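Local coordinates for escJ (Escherichia coli, PDB 1YJ7), which probably forms the ring-shaped, membrane-associated platform on which the type III secretion system of enteropathogenic strains is assembled, at residues 24-29 and 48-53; 3-8 and 40-45. The protein carries 3 engineered substitutions. One frame throughout, in Å; residues are numbered along the deposited sequence.

Both contacts lie in the same small alpha/beta domain, about 9 Å apart between centres and on the same side of the chain's centre. Contact 1 sets the turn after helix 11-23 and the start of strand 28-32 against helix 47-56. Contact 2 pairs strand 3-9 with strand 38-42. They meet through the sheet: strand 38-42 has strand 3-9 on one side and strand 28-32 on the other, and Ser-29 N is 2.9 Å from Ser-41 O. They also meet in the core, where Ile-51 CD1 touches Leu-5 CD2 at 3.7 Å. Both regions border the second subunit, another copy of the protein, contact 1 through Val-48 and Ile-51 of its helix.

Contact 1: residues 24-29 and 48-53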
ATOM      1  N   ASN D  24       5.218   0.792 -33.235  1.00 22.83           N
ATOM      2  CA  ASN D  24       4.374  -0.385 -33.039  1.00 23.82           C
ATOM      3  C   ASN D  24       3.047  -0.277 -33.765  1.00 24.61           C
ATOM      4  O   ASN D  24       2.097  -1.019 -33.471  1.00 24.78           O
ATOM      5  CB  ASN D  24       4.122  -0.594 -31.541  1.00 24.21           C
ATOM      6  CG  ASN D  24       5.302  -1.197 -30.845  1.00 24.62           C
ATOM      7  OD1 ASN D  24       5.483  -2.409 -30.869  1.00 27.47           O
ATOM      8  ND2 ASN D  24       6.140  -0.362 -30.241  1.00 24.10           N
ATOM      9  N   ASP D  25       2.956   0.664 -34.697  1.00 25.06           N
ATOM     10  CA  ASP D  25       1.766   0.821 -35.527  1.00 26.05           C
ATOM     11  C   ASP D  25       0.509   1.164 -34.720  1.00 26.07           C
ATOM     12  O   ASP D  25      -0.607   0.753 -35.053  1.00 26.03           O
ATOM     13  CB  ASP D  25       1.621  -0.434 -36.397  1.00 27.08           C
ATOM     14  CG  ASP D  25       2.913  -0.746 -37.144  1.00 30.96           C
ATOM     15  OD1 ASP D  25       3.465   0.208 -37.754  1.00 36.44           O
ATOM     16  OD2 ASP D  25       3.497  -1.858 -37.151  1.00 35.97           O
ATOM     17  N   VAL D  26       0.708   1.926 -33.648  1.00 25.10           N
ATOM     18  CA  VAL D  26      -0.382   2.511 -32.892  1.00 25.68           C
ATOM     19  C   VAL D  26      -0.586   3.933 -33.381  1.00 26.82           C
ATOM     20  O   VAL D  26       0.354   4.708 -33.408  1.00 27.18           O
ATOM     21  CB  VAL D  26      -0.074   2.542 -31.376  1.00 24.97           C
ATOM     22  CG1 VAL D  26      -1.154   3.329 -30.609  1.00 25.09           C
ATOM     23  CG2 VAL D  26       0.067   1.148 -30.846  1.00 25.32           C
ATOM     24  N   ASN D  27      -1.825   4.268 -33.712  1.00 28.50           N
ATOM     25  CA  ASN D  27      -2.198   5.603 -34.178  1.00 29.82           C
ATOM     26  C   ASN D  27      -2.249   6.563 -32.981  1.00 29.39           C
ATOM     27  O   ASN D  27      -3.210   6.584 -32.216  1.00 30.48           O
ATOM     28  CB  ASN D  27      -3.542   5.524 -34.949  1.00 30.79           C
ATOM     29  CG  ASN D  27      -4.314   6.850 -35.004  1.00 33.45           C
ATOM     30  OD1 ASN D  27      -3.745   7.942 -34.906  1.00 36.77           O
ATOM     31  ND2 ASN D  27      -5.628   6.743 -35.186  1.00 37.17           N
ATOM     32  N   VAL D  28      -1.209   7.368 -32.834  1.00 28.58           N
ATOM     33  CA  VAL D  28      -1.148   8.331 -31.740  1.00 27.55           C
ATOM     34  C   VAL D  28      -1.123   9.761 -32.284  1.00 26.90           C
ATOM     35  O   VAL D  28      -0.542  10.048 -33.326  1.00 27.09           O
ATOM     36  CB  VAL D  28       0.033   8.026 -30.751  1.00 27.49           C
ATOM     37  CG1 VAL D  28       1.300   7.684 -31.478  1.00 27.47           C
ATOM     38  CG2 VAL D  28       0.277   9.185 -29.775  1.00 27.45           C
ATOM     39  N   SER D  29      -1.804  10.643 -31.582  1.00 26.01           N
ATOM     40  CA  SER D  29      -1.817  12.051 -31.915  1.00 26.00           C
ATOM     41  C   SER D  29      -1.318  12.863 -30.735  1.00 25.16           C
ATOM     42  O   SER D  29      -1.525  12.505 -29.574  1.00 24.27           O
ATOM     43  CB  SER D  29      -3.217  12.487 -32.338  1.00 26.40           C
ATOM     44  OG  SER D  29      -4.135  12.286 -31.295  1.00 29.27           O
ATOM     45  N   VAL D  48      -5.893  -0.179 -25.202  1.00 18.22           N
ATOM     46  CA  VAL D  48      -5.320  -1.246 -24.372  1.00 18.53           C
ATOM     47  C   VAL D  48      -3.911  -1.599 -24.836  1.00 18.45           C
ATOM     48  O   VAL D  48      -3.007  -1.733 -24.026  1.00 18.66           O
ATOM     49  CB  VAL D  48      -6.211  -2.508 -24.341  1.00 19.15           C
ATOM     50  CG1 VAL D  48      -5.499  -3.666 -23.657  1.00 19.37           C
ATOM     51  CG2 VAL D  48      -7.527  -2.187 -23.639  1.00 18.98           C
ATOM     52  N   ARG D  49      -3.733  -1.723 -26.145  1.00 18.29           N
ATOM     53  CA  ARG D  49      -2.435  -2.036 -26.714  1.00 18.91           C
ATOM     54  C   ARG D  49      -1.425  -0.939 -26.371  1.00 17.59           C
ATOM     55  O   ARG D  49      -0.284  -1.236 -26.023  1.00 17.77           O
ATOM     56  CB  ARG D  49      -2.559  -2.229 -28.227  1.00 19.81           C
ATOM     57  CG  ARG D  49      -1.311  -2.744 -28.912  1.00 23.01           C
ATOM     58  CD  ARG D  49      -1.606  -3.378 -30.271  1.00 25.97           C
ATOM     59  NE  ARG D  49      -2.216  -2.418 -31.200  1.00 29.26           N
ATOM     60  CZ  ARG D  49      -1.587  -1.840 -32.228  1.00 32.15           C
ATOM     61  NH1 ARG D  49      -0.313  -2.092 -32.483  1.00 33.22           N
ATOM     62  NH2 ARG D  49      -2.241  -0.984 -33.001  1.00 33.04           N
ATOM     63  N   ALA D  50      -1.857   0.313 -26.436  1.00 16.64           N
ATOM     64  CA  ALA D  50      -0.983   1.446 -26.136  1.00 16.37           C
ATOM     65  C   ALA D  50      -0.508   1.435 -24.685  1.00 16.25           C
ATOM     66  O   ALA D  50       0.659   1.630 -24.413  1.00 15.75           O
ATOM     67  CB  ALA D  50      -1.667   2.755 -26.448  1.00 16.41           C
ATOM     68  N   ILE D  51      -1.430   1.227 -23.760  1.00 15.80           N
ATOM     69  CA  ILE D  51      -1.083   1.172 -22.357  1.00 15.84           C
ATOM     70  C   ILE D  51      -0.148  -0.011 -22.052  1.00 15.87           C
ATOM     71  O   ILE D  51       0.766   0.116 -21.216  1.00 15.96           O
ATOM     72  CB  ILE D  51      -2.387   1.141 -21.512  1.00 16.08           C
ATOM     73  CG1 ILE D  51      -3.125   2.481 -21.666  1.00 16.70           C
ATOM     74  CG2 ILE D  51      -2.079   0.875 -20.035  1.00 16.88           C
ATOM     75  CD1 ILE D  51      -2.330   3.715 -21.307  1.00 18.89           C
ATOM     76  N   THR D  52      -0.352  -1.139 -22.722  1.00 15.65           N
ATOM     77  CA  THR D  52       0.519  -2.310 -22.527  1.00 15.99           C
ATOM     78  C   THR D  52       1.950  -1.961 -22.955  1.00 16.05           C
ATOM     79  O   THR D  52       2.907  -2.207 -22.221  1.00 15.84           O
ATOM     80  CB  THR D  52       0.006  -3.524 -23.307  1.00 16.70           C
ATOM     81  OG1 THR D  52      -1.301  -3.898 -22.824  1.00 18.70           O
ATOM     82  CG2 THR D  52       0.895  -4.768 -23.065  1.00 18.87           C
ATOM     83  N   ILE D  53       2.074  -1.369 -24.135  1.00 15.58           N
ATOM     84  CA  ILE D  53       3.375  -0.976 -24.672  1.00 15.48           C
ATOM     85  C   ILE D  53       4.041   0.044 -23.767  1.00 15.28           C
ATOM     86  O   ILE D  53       5.219  -0.095 -23.437  1.00 15.69           O
ATOM     87  CB  ILE D  53       3.231  -0.415 -26.132  1.00 15.46           C
ATOM     88  CG1 ILE D  53       2.869  -1.541 -27.090  1.00 16.79           C
ATOM     89  CG2 ILE D  53       4.561   0.252 -26.594  1.00 15.75           C
ATOM     90  CD1 ILE D  53       2.292  -1.067 -28.415  1.00 17.64           C
TER
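Arg-49 reaches from the helix to two successive backbone carbonyls of the facing turn. NH2 donates to Asp-25 O at 3.1 Å, and this bond is nearly straight (165° at the hydrogen). The acceptor lies in the guanidinium plane, but the donor sits well above the carbonyl plane of Asp-25. NH1 is 2.8 Å from Asn-24 O, yet that bond is bent (130°) and weak. NH2 has a second partner in Asp-46, whose OD1 forms a salt bridge with it. The chain is extended as far as CD and bends at chi3 (61°), which places NE. Val-26 CG2 lies over one face of the guanidinium, toward its rim, 3.6 Å from NH1.

The two carbonyls belong to a Schellman motif that ends helix 11-23. Asp-25, with positive phi, is its C-prime residue. Val-26 N bonds back to Leu-21 O and Asp-25 N to Leu-22 O. Arg-49, in helix 47-56, thus binds the residues that end helix 11-23.

Beside the guanidinium the contact is made by carbon atoms. Ile-53 and Asn-24 meet tip to tip, with CD1 of Ile-53 at 3.7 Å from CB of Asn-24. Asn-24 ND2 donates to Leu-20 O, one turn back in helix 11-23. Val-26 CG2 also touches Ile-53 CD1 at 4.0 Å, and its CG1 faces Ala-50 CB at 4.2 Å.

Contact 2: residues 3-8 and 40-45; sequences EQLYTG and LSVAAA. Engineered in segment 40-45: Ala-43 (natural residue Glu), Ala-44 (natural residue Lys), Ala-45 (natural residue Glu).
A classic beta bulge interrupts this antiparallel strand pair: two residues, Leu-5 and Tyr-6, stand opposite the single residue Leu-40. Leu-40 O takes two backbone donors. Leu-5 N binds it at 2.9 Å, whereas the bond from Tyr-6 N is long and weak at 3.4 Å. Beyond the bulge the partners are offset by one, and Leu-40 N closes the pair by donating to Tyr-6 O. Strand 3-9 is an outer strand of the three-stranded antiparallel sheet of this chain, and 38-42 is its central strand. The sheet belongs to a beta-alpha-beta-beta-alpha domain of the YscJ/FliF family, with both helices on one face.

Before the bulge the pairing is regular. Glu-3 and Val-42 are a hydrogen-bonded pair, with Glu-3 N to Val-42 O at 2.8 Å and Val-42 N to Glu-3 O at 2.9 Å. Gln-4 and Ser-41 follow as a non-hydrogen-bonded pair with their CA atoms 4.3 Å apart. Ser-41 CB comes within 3.3 Å of Glu-3 O.

The side chains of Glu-3, Tyr-6, Leu-40 and Val-42 start on one face of the sheet, and those of Gln-4 and Ser-41 on the other. Helices 11-23 and 47-56 pack on the first face: Leu-40 touches Met-17, and Glu-3 touches Phe-47. Leu-5, the extra residue of the bulge, reaches Leu-21, Phe-47, Ile-51 and Leu-54 of these helices. From the second subunit, Lys-30 NZ donates to Gln-4 O and Asn-15 ND2 to Leu-5 O.

Leu-5 CB lies 3.4 Å from Leu-40 O. The Leu-5 and Val-42 side chains cross at about a right angle. Val-42 CG1 is anti to its own carbonyl carbon (chi1 -68°) and meets Leu-5 CD1 at 3.6 Å, while Val-42 CG2 packs on Leu-5 CD2.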
ATOM      1  N   GLU D   3      -9.028   8.509 -27.117  1.00 31.87           N
ATOM      2  CA  GLU D   3      -8.830   8.312 -25.699  1.00 30.44           C
ATOM      3  C   GLU D   3      -7.532   9.030 -25.330  1.00 28.54           C
ATOM      4  O   GLU D   3      -6.510   8.832 -25.979  1.00 26.76           O
ATOM      5  CB  GLU D   3      -8.703   6.815 -25.428  1.00 30.79           C
ATOM      6  CG  GLU D   3      -9.141   6.324 -24.060  1.00 34.25           C
ATOM      7  CD  GLU D   3     -10.576   6.666 -23.707  1.00 33.96           C
ATOM      8  OE1 GLU D   3     -10.736   7.509 -22.825  1.00 34.14           O
ATOM      9  OE2 GLU D   3     -11.529   6.100 -24.302  1.00 37.66           O
ATOM     10  N   GLN D   4      -7.580   9.851 -24.292  1.00 26.67           N
ATOM     11  CA  GLN D   4      -6.393  10.511 -23.766  1.00 25.62           C
ATOM     12  C   GLN D   4      -5.489   9.515 -23.057  1.00 24.18           C
ATOM     13  O   GLN D   4      -5.973   8.639 -22.318  1.00 23.34           O
ATOM     14  CB  GLN D   4      -6.821  11.582 -22.781  1.00 26.13           C
ATOM     15  CG  GLN D   4      -5.711  12.412 -22.208  1.00 27.72           C
ATOM     16  CD  GLN D   4      -6.249  13.444 -21.233  1.00 30.59           C
ATOM     17  OE1 GLN D   4      -6.226  13.227 -20.015  1.00 32.06           O
ATOM     18  NE2 GLN D   4      -6.743  14.563 -21.765  1.00 30.72           N
ATOM     19  N   LEU D   5      -4.180   9.640 -23.299  1.00 21.93           N
ATOM     20  CA  LEU D   5      -3.175   8.872 -22.566  1.00 21.33           C
ATOM     21  C   LEU D   5      -2.650   9.725 -21.406  1.00 20.89           C
ATOM     22  O   LEU D   5      -2.928   9.434 -20.235  1.00 20.08           O
ATOM     23  CB  LEU D   5      -2.025   8.434 -23.491  1.00 20.89           C
ATOM     24  CG  LEU D   5      -2.371   7.407 -24.560  1.00 21.30           C
ATOM     25  CD1 LEU D   5      -1.174   7.066 -25.414  1.00 23.15           C
ATOM     26  CD2 LEU D   5      -2.974   6.163 -23.968  1.00 24.30           C
ATOM     27  N   TYR D   6      -1.911  10.788 -21.735  1.00 20.09           N
ATOM     28  CA  TYR D   6      -1.296  11.683 -20.753  1.00 19.97           C
ATOM     29  C   TYR D   6      -1.279  13.118 -21.243  1.00 20.72           C
ATOM     30  O   TYR D   6      -1.187  13.369 -22.451  1.00 20.77           O
ATOM     31  CB  TYR D   6       0.141  11.262 -20.414  1.00 20.20           C
ATOM     32  CG  TYR D   6       0.202   9.901 -19.796  1.00 18.97           C
ATOM     33  CD1 TYR D   6       0.522   8.774 -20.541  1.00 17.77           C
ATOM     34  CD2 TYR D   6      -0.152   9.722 -18.463  1.00 20.76           C
ATOM     35  CE1 TYR D   6       0.537   7.506 -19.958  1.00 18.21           C
ATOM     36  CE2 TYR D   6      -0.147   8.469 -17.889  1.00 19.71           C
ATOM     37  CZ  TYR D   6       0.186   7.373 -18.618  1.00 18.50           C
ATOM     38  OH  TYR D   6       0.161   6.135 -17.990  1.00 19.89           O
ATOM     39  N   THR D   7      -1.375  14.032 -20.284  1.00 21.01           N
ATOM     40  CA  THR D   7      -1.202  15.466 -20.472  1.00 21.53           C
ATOM     41  C   THR D   7       0.018  15.914 -19.676  1.00 21.43           C
ATOM     42  O   THR D   7       0.577  15.160 -18.884  1.00 21.35           O
ATOM     43  CB  THR D   7      -2.447  16.230 -19.969  1.00 22.07           C
ATOM     44  OG1 THR D   7      -2.538  16.107 -18.542  1.00 21.57           O
ATOM     45  CG2 THR D   7      -3.738  15.601 -20.474  1.00 23.42           C
ATOM     46  N   GLY D   8       0.446  17.149 -19.906  1.00 21.57           N
ATOM     47  CA  GLY D   8       1.497  17.758 -19.112  1.00 21.99           C
ATOM     48  C   GLY D   8       2.873  17.214 -19.363  1.00 21.81           C
ATOM     49  O   GLY D   8       3.752  17.322 -18.514  1.00 22.26           O
ATOM     50  N   LEU D  40      -0.725  13.319 -25.351  1.00 19.69           N
ATOM     51  CA  LEU D  40      -0.861  12.209 -26.266  1.00 19.89           C
ATOM     52  C   LEU D  40      -2.214  11.537 -26.129  1.00 20.45           C
ATOM     53  O   LEU D  40      -2.692  11.364 -25.018  1.00 21.07           O
ATOM     54  CB  LEU D  40       0.219  11.145 -26.012  1.00 19.66           C
ATOM     55  CG  LEU D  40       1.650  11.594 -26.234  1.00 19.19           C
ATOM     56  CD1 LEU D  40       2.602  10.450 -25.900  1.00 16.87           C
ATOM     57  CD2 LEU D  40       1.866  12.085 -27.663  1.00 18.59           C
ATOM     58  N   SER D  41      -2.799  11.166 -27.264  1.00 21.15           N
ATOM     59  CA  SER D  41      -4.063  10.432 -27.350  1.00 22.22           C
ATOM     60  C   SER D  41      -3.979   9.352 -28.407  1.00 22.10           C
ATOM     61  O   SER D  41      -3.130   9.385 -29.285  1.00 22.37           O
ATOM     62  CB  SER D  41      -5.227  11.382 -27.687  1.00 22.15           C
ATOM     63  OG  SER D  41      -5.184  12.543 -26.885  1.00 24.81           O
ATOM     64  N   VAL D  42      -4.858   8.364 -28.323  1.00 22.51           N
ATOM     65  CA  VAL D  42      -4.875   7.265 -29.272  1.00 23.19           C
ATOM     66  C   VAL D  42      -6.316   6.927 -29.597  1.00 23.50           C
ATOM     67  O   VAL D  42      -7.217   7.264 -28.835  1.00 23.96           O
ATOM     68  CB  VAL D  42      -4.193   5.996 -28.702  1.00 23.54           C
ATOM     69  CG1 VAL D  42      -2.705   6.221 -28.548  1.00 24.76           C
ATOM     70  CG2 VAL D  42      -4.852   5.593 -27.351  1.00 24.50           C
ATOM     71  N   ALA D  43      -6.526   6.256 -30.722  1.00 24.39           N
ATOM     72  CA  ALA D  43      -7.833   5.685 -31.056  1.00 24.70           C
ATOM     73  C   ALA D  43      -8.256   4.737 -29.949  1.00 25.08           C
ATOM     74  O   ALA D  43      -7.416   4.005 -29.416  1.00 23.26           O
ATOM     75  CB  ALA D  43      -7.756   4.936 -32.379  1.00 25.30           C
ATOM     76  N   ALA D  44      -9.549   4.742 -29.600  1.00 25.28           N
ATOM     77  CA  ALA D  44     -10.057   3.877 -28.540  1.00 25.61           C
ATOM     78  C   ALA D  44      -9.722   2.408 -28.763  1.00 25.11           C
ATOM     79  O   ALA D  44      -9.465   1.679 -27.816  1.00 25.81           O
ATOM     80  CB  ALA D  44     -11.593   4.048 -28.375  1.00 26.24           C
ATOM     81  N   ALA D  45      -9.724   1.977 -30.020  1.00 24.76           N
ATOM     82  CA  ALA D  45      -9.490   0.578 -30.361  1.00 24.03           C
ATOM     83  C   ALA D  45      -8.032   0.178 -30.112  1.00 22.84           C
ATOM     84  O   ALA D  45      -7.711  -1.006 -30.023  1.00 22.91           O
ATOM     85  CB  ALA D  45      -9.874   0.320 -31.813  1.00 24.67           C
TER